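PDB 1IPA: RNA 2'-o-ribose methyltransferase, which probably methylates the 2'-hydroxyl of RNA ribose, as a knotted methyltransferase of the TrmH (SpoU) family. Local coordinates for residues 134-148 with 162-176. Numbering follows the deposited sequence.
Sequences LRSADAAGAEAVLVA and STGVVFSLRTLAASE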
loop_
_atom_site.group_PDB
_atom_site.type_symbol
_atom_site.label_atom_id
_atom_site.label_comp_id
_atom_site.label_asym_id
_atom_site.label_seq_id
_atom_site.Cartn_x
_atom_site.Cartn_y
_atom_site.Cartn_z
ATOM N N LEU A 134 2.095 -2.340 -2.604
ATOM C CA LEU A 134 0.978 -1.646 -3.264
ATOM C C LEU A 134 1.484 -0.704 -4.344
ATOM O O LEU A 134 0.845 -0.514 -5.369
ATOM C CB LEU A 134 0.153 -0.867 -2.233
ATOM C CG LEU A 134 -0.480 -1.757 -1.147
ATOM C CD1 LEU A 134 -1.312 -0.918 -0.204
ATOM C CD2 LEU A 134 -1.354 -2.817 -1.791
ATOM N N ARG A 135 2.650 -0.123 -4.103
ATOM C CA ARG A 135 3.263 0.790 -5.046
ATOM C C ARG A 135 3.664 0.024 -6.308
ATOM O O ARG A 135 3.439 0.492 -7.424
ATOM C CB ARG A 135 4.485 1.434 -4.396
ATOM C CG ARG A 135 5.143 2.536 -5.195
ATOM C CD ARG A 135 6.261 3.121 -4.361
ATOM N NE ARG A 135 7.013 4.166 -5.039
ATOM C CZ ARG A 135 8.095 4.738 -4.522
ATOM N NH1 ARG A 135 8.539 4.355 -3.327
ATOM N NH2 ARG A 135 8.732 5.688 -5.196
ATOM N N SER A 136 4.256 -1.155 -6.129
ATOM C CA SER A 136 4.659 -1.981 -7.270
ATOM C C SER A 136 3.438 -2.477 -8.039
ATOM O O SER A 136 3.444 -2.505 -9.261
ATOM C CB SER A 136 5.478 -3.190 -6.811
ATOM O OG SER A 136 6.775 -2.803 -6.414
ATOM N N ALA A 137 2.397 -2.876 -7.316
ATOM C CA ALA A 137 1.183 -3.362 -7.955
ATOM C C ALA A 137 0.478 -2.238 -8.736
ATOM O O ALA A 137 -0.097 -2.466 -9.804
ATOM C CB ALA A 137 0.256 -3.938 -6.915
ATOM N N ASP A 138 0.534 -1.026 -8.207
ATOM C CA ASP A 138 -0.097 0.112 -8.867
ATOM C C ASP A 138 0.641 0.468 -10.160
ATOM O O ASP A 138 0.022 0.715 -11.196
ATOM C CB ASP A 138 -0.098 1.327 -7.936
ATOM C CG ASP A 138 -0.421 2.619 -8.665
ATOM O OD1 ASP A 138 -1.618 2.942 -8.827
ATOM O OD2 ASP A 138 0.530 3.310 -9.093
ATOM N N ALA A 139 1.967 0.492 -10.084
ATOM C CA ALA A 139 2.794 0.829 -11.231
ATOM C C ALA A 139 2.600 -0.161 -12.377
ATOM O O ALA A 139 2.534 0.229 -13.543
ATOM C CB ALA A 139 4.255 0.872 -10.817
ATOM N N ALA A 140 2.508 -1.442 -12.033
ATOM C CA ALA A 140 2.336 -2.493 -13.027
ATOM C C ALA A 140 0.926 -2.502 -13.601
ATOM O O ALA A 140 0.693 -3.050 -14.674
ATOM C CB ALA A 140 2.660 -3.849 -12.409
ATOM N N GLY A 141 -0.011 -1.904 -12.878
ATOM C CA GLY A 141 -1.382 -1.852 -13.356
ATOM C C GLY A 141 -2.319 -2.904 -12.792
ATOM O O GLY A 141 -3.375 -3.157 -13.356
ATOM N N ALA A 142 -1.940 -3.528 -11.685
ATOM C CA ALA A 142 -2.795 -4.535 -11.089
ATOM C C ALA A 142 -4.178 -3.946 -10.830
ATOM O O ALA A 142 -4.320 -2.750 -10.564
ATOM C CB ALA A 142 -2.196 -5.022 -9.798
ATOM N N GLU A 143 -5.192 -4.796 -10.909
ATOM C CA GLU A 143 -6.562 -4.372 -10.665
ATOM C C GLU A 143 -6.863 -4.435 -9.169
ATOM O O GLU A 143 -7.709 -3.704 -8.656
ATOM C CB GLU A 143 -7.527 -5.283 -11.427
ATOM C CG GLU A 143 -8.954 -4.779 -11.463
ATOM C CD GLU A 143 -9.865 -5.694 -12.241
ATOM O OE1 GLU A 143 -9.686 -5.808 -13.467
ATOM O OE2 GLU A 143 -10.756 -6.312 -11.628
ATOM N N ALA A 144 -6.162 -5.306 -8.461
ATOM C CA ALA A 144 -6.389 -5.431 -7.035
ATOM C C ALA A 144 -5.279 -6.192 -6.352
ATOM O O ALA A 144 -4.566 -6.974 -6.978
ATOM C CB ALA A 144 -7.721 -6.139 -6.779
ATOM N N VAL A 145 -5.144 -5.955 -5.056
ATOM C CA VAL A 145 -4.153 -6.654 -4.255
ATOM C C VAL A 145 -4.919 -7.339 -3.154
ATOM O O VAL A 145 -5.563 -6.686 -2.335
ATOM C CB VAL A 145 -3.133 -5.704 -3.610
ATOM C CG1 VAL A 145 -2.219 -6.490 -2.678
ATOM C CG2 VAL A 145 -2.319 -5.016 -4.683
ATOM N N LEU A 146 -4.878 -8.660 -3.140
ATOM C CA LEU A 146 -5.579 -9.382 -2.107
ATOM C C LEU A 146 -4.546 -9.806 -1.091
ATOM O O LEU A 146 -3.630 -10.569 -1.400
ATOM C CB LEU A 146 -6.300 -10.602 -2.690
ATOM C CG LEU A 146 -7.217 -10.285 -3.869
ATOM C CD1 LEU A 146 -7.949 -11.546 -4.293
ATOM C CD2 LEU A 146 -8.203 -9.187 -3.477
ATOM N N VAL A 147 -4.691 -9.282 0.119
ATOM C CA VAL A 147 -3.780 -9.596 1.200
ATOM C C VAL A 147 -4.371 -10.672 2.107
ATOM O O VAL A 147 -5.440 -10.488 2.704
ATOM C CB VAL A 147 -3.480 -8.347 2.044
ATOM C CG1 VAL A 147 -2.528 -8.708 3.179
ATOM C CG2 VAL A 147 -2.880 -7.254 1.157
ATOM N N ALA A 148 -3.676 -11.799 2.199
ATOM C CA ALA A 148 -4.123 -12.890 3.045
ATOM C C ALA A 148 -3.524 -12.684 4.424
ATOM O O ALA A 148 -2.470 -13.233 4.720
ATOM C CB ALA A 148 -3.668 -14.229 2.471
ATOM N N SER A 162 3.749 3.497 0.076
ATOM C CA SER A 162 2.926 3.297 -1.111
ATOM C C SER A 162 2.865 4.608 -1.872
ATOM O O SER A 162 2.238 4.690 -2.924
ATOM C CB SER A 162 1.493 2.916 -0.726
ATOM O OG SER A 162 0.772 4.052 -0.261
ATOM N N THR A 163 3.510 5.632 -1.321
ATOM C CA THR A 163 3.486 6.976 -1.884
ATOM C C THR A 163 2.044 7.447 -2.126
ATOM O O THR A 163 1.771 8.128 -3.094
ATOM C CB THR A 163 4.307 7.079 -3.204
ATOM O OG1 THR A 163 3.829 6.124 -4.160
ATOM C CG2 THR A 163 5.779 6.818 -2.925
ATOM N N GLY A 164 1.129 7.065 -1.239
ATOM C CA GLY A 164 -0.257 7.491 -1.357
ATOM C C GLY A 164 -1.173 6.646 -2.227
ATOM O O GLY A 164 -2.387 6.875 -2.276
ATOM N N VAL A 165 -0.594 5.667 -2.913
ATOM C CA VAL A 165 -1.342 4.774 -3.791
ATOM C C VAL A 165 -2.436 3.990 -3.059
ATOM O O VAL A 165 -3.393 3.541 -3.689
ATOM C CB VAL A 165 -0.362 3.808 -4.526
ATOM C CG1 VAL A 165 -1.057 2.541 -4.945
ATOM C CG2 VAL A 165 0.222 4.516 -5.749
ATOM N N VAL A 166 -2.299 3.839 -1.739
ATOM C CA VAL A 166 -3.296 3.112 -0.944
ATOM C C VAL A 166 -4.688 3.727 -0.994
ATOM O O VAL A 166 -5.678 3.038 -0.758
ATOM C CB VAL A 166 -2.916 3.023 0.553
ATOM C CG1 VAL A 166 -1.845 2.007 0.746
ATOM C CG2 VAL A 166 -2.456 4.386 1.068
ATOM N N PHE A 167 -4.754 5.023 -1.283
ATOM C CA PHE A 167 -6.026 5.737 -1.348
ATOM C C PHE A 167 -6.835 5.399 -2.599
ATOM O O PHE A 167 -8.002 5.771 -2.698
ATOM C CB PHE A 167 -5.783 7.257 -1.314
ATOM C CG PHE A 167 -5.029 7.726 -0.102
ATOM C CD1 PHE A 167 -3.933 8.570 -0.238
ATOM C CD2 PHE A 167 -5.400 7.313 1.172
ATOM C CE1 PHE A 167 -3.218 8.988 0.868
ATOM C CE2 PHE A 167 -4.685 7.730 2.293
ATOM C CZ PHE A 167 -3.596 8.564 2.141
ATOM N N SER A 168 -6.225 4.689 -3.543
ATOM C CA SER A 168 -6.903 4.362 -4.794
ATOM C C SER A 168 -6.826 2.905 -5.287
ATOM O O SER A 168 -7.711 2.456 -6.013
ATOM C CB SER A 168 -6.388 5.301 -5.890
ATOM O OG SER A 168 -4.968 5.279 -5.959
ATOM N N LEU A 169 -5.783 2.170 -4.908
ATOM C CA LEU A 169 -5.646 0.779 -5.337
ATOM C C LEU A 169 -6.500 -0.183 -4.515
ATOM O O LEU A 169 -6.316 -0.300 -3.308
ATOM C CB LEU A 169 -4.187 0.332 -5.252
ATOM C CG LEU A 169 -3.938 -1.084 -5.787
ATOM C CD1 LEU A 169 -4.381 -1.156 -7.241
ATOM C CD2 LEU A 169 -2.458 -1.439 -5.662
ATOM N N ARG A 170 -7.426 -0.877 -5.173
ATOM C CA ARG A 170 -8.288 -1.825 -4.480
ATOM C C ARG A 170 -7.439 -2.842 -3.718
ATOM O O ARG A 170 -6.814 -3.726 -4.304
ATOM C CB ARG A 170 -9.208 -2.549 -5.463
ATOM C CG ARG A 170 -10.138 -3.518 -4.766
ATOM C CD ARG A 170 -10.908 -4.425 -5.723
ATOM N NE ARG A 170 -11.991 -3.742 -6.426
ATOM C CZ ARG A 170 -11.846 -3.074 -7.565
ATOM N NH1 ARG A 170 -10.655 -2.995 -8.141
ATOM N NH2 ARG A 170 -12.897 -2.495 -8.134
ATOM N N THR A 171 -7.427 -2.704 -2.400
ATOM C CA THR A 171 -6.649 -3.571 -1.535
ATOM C C THR A 171 -7.562 -4.229 -0.518
ATOM O O THR A 171 -8.159 -3.545 0.313
ATOM C CB THR A 171 -5.594 -2.754 -0.798
ATOM O OG1 THR A 171 -4.849 -1.989 -1.752
ATOM C CG2 THR A 171 -4.656 -3.660 -0.027
ATOM N N LEU A 172 -7.662 -5.554 -0.583
ATOM C CA LEU A 172 -8.524 -6.300 0.328
ATOM C C LEU A 172 -7.803 -7.350 1.164
ATOM O O LEU A 172 -6.776 -7.907 0.760
ATOM C CB LEU A 172 -9.651 -6.988 -0.445
ATOM C CG LEU A 172 -10.502 -6.197 -1.443
ATOM C CD1 LEU A 172 -10.886 -4.844 -0.863
ATOM C CD2 LEU A 172 -9.721 -6.017 -2.716
ATOM N N ALA A 173 -8.361 -7.625 2.335
ATOM C CA ALA A 173 -7.800 -8.613 3.237
ATOM C C ALA A 173 -8.842 -9.685 3.544
ATOM O O ALA A 173 -10.049 -9.475 3.364
ATOM C CB ALA A 173 -7.341 -7.946 4.524
ATOM N N ALA A 174 -8.354 -10.834 3.998
ATOM C CA ALA A 174 -9.196 -11.966 4.357
ATOM C C ALA A 174 -8.264 -13.110 4.724
ATOM O O ALA A 174 -7.062 -13.051 4.452
ATOM C CB ALA A 174 -10.080 -12.357 3.187
ATOM N N SER A 175 -8.810 -14.151 5.340
ATOM C CA SER A 175 -8.002 -15.297 5.732
ATOM C C SER A 175 -7.560 -16.043 4.482
ATOM O O SER A 175 -8.204 -15.952 3.438
ATOM C CB SER A 175 -8.808 -16.239 6.625
ATOM O OG SER A 175 -9.854 -16.852 5.888
ATOM N N GLU A 176 -6.465 -16.783 4.596
ATOM C CA GLU A 176 -5.955 -17.542 3.472
ATOM C C GLU A 176 -7.058 -18.425 2.891
ATOM O O GLU A 176 -7.250 -18.453 1.679
ATOM C CB GLU A 176 -4.758 -18.388 3.906
ATOM C CG GLU A 176 -3.662 -17.567 4.586
ATOM C CD GLU A 176 -2.357 -18.335 4.803
ATOM O OE1 GLU A 176 -1.464 -17.792 5.493
ATOM O OE2 GLU A 176 -2.222 -19.465 4.279
HETATM O O HOH W 1 -4.341 3.728 -7.953
HETATM O O HOH W 2 -7.567 -0.364 -7.666
#
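Strands 144-148 and 171-174 pair in parallel register, Val-145 beside Thr-171 and Leu-146 beside Leu-172, with their axes 4.6 Å apart and 23° askew. Val-145 N donates to Arg-170 O at 2.9 Å, Leu-172 N to Val-145 O at 3.0 Å, and Val-147 N goes on to Leu-172 O. Thr-171 lies on the face carrying Val-145 and Val-147, where it meets Leu-134 of helix 127-140. Its OG1 meets Leu-134 CD2 tip to tip at 3.6 Å, with CG2 of the threonine touching the same methyl, while the hydroxyl donates to Leu-169 O at 2.7 Å from above the carbonyl plane. An alanine here is likely to leave Leu-169 O without this donor and open a gap beside Leu-134. Leu-169 fills the space between helix and strand: with CG anti to the backbone N (chi1 -176°), its CD2 reaches Val-145 CG2 at 3.7 Å and Ala-137 CB. The two strands belong to a beta-alpha-beta unit through helix 156-161, in the parallel Rossmann-like sheet of the SpoU methyltransferase domain; strand 171-174 is its edge within the chain, and strand 117-122 flanks 144-148 on the other side. On the opposite face Leu-146 and Leu-172 meet through their CD2 methyls at 3.6 Å. Arg-170 bends at chi3 to give NH1 a weak bond to Glu-143 O, lying in the guanidinium plane; the Glu-143 carboxylate is held by Ser-113 and Tyr-110. On the helix itself, Val-165 sets both methyls against Asp-138, and Thr-163 CG2 sits 3.5 Å above the centre of the Arg-135 guanidinium.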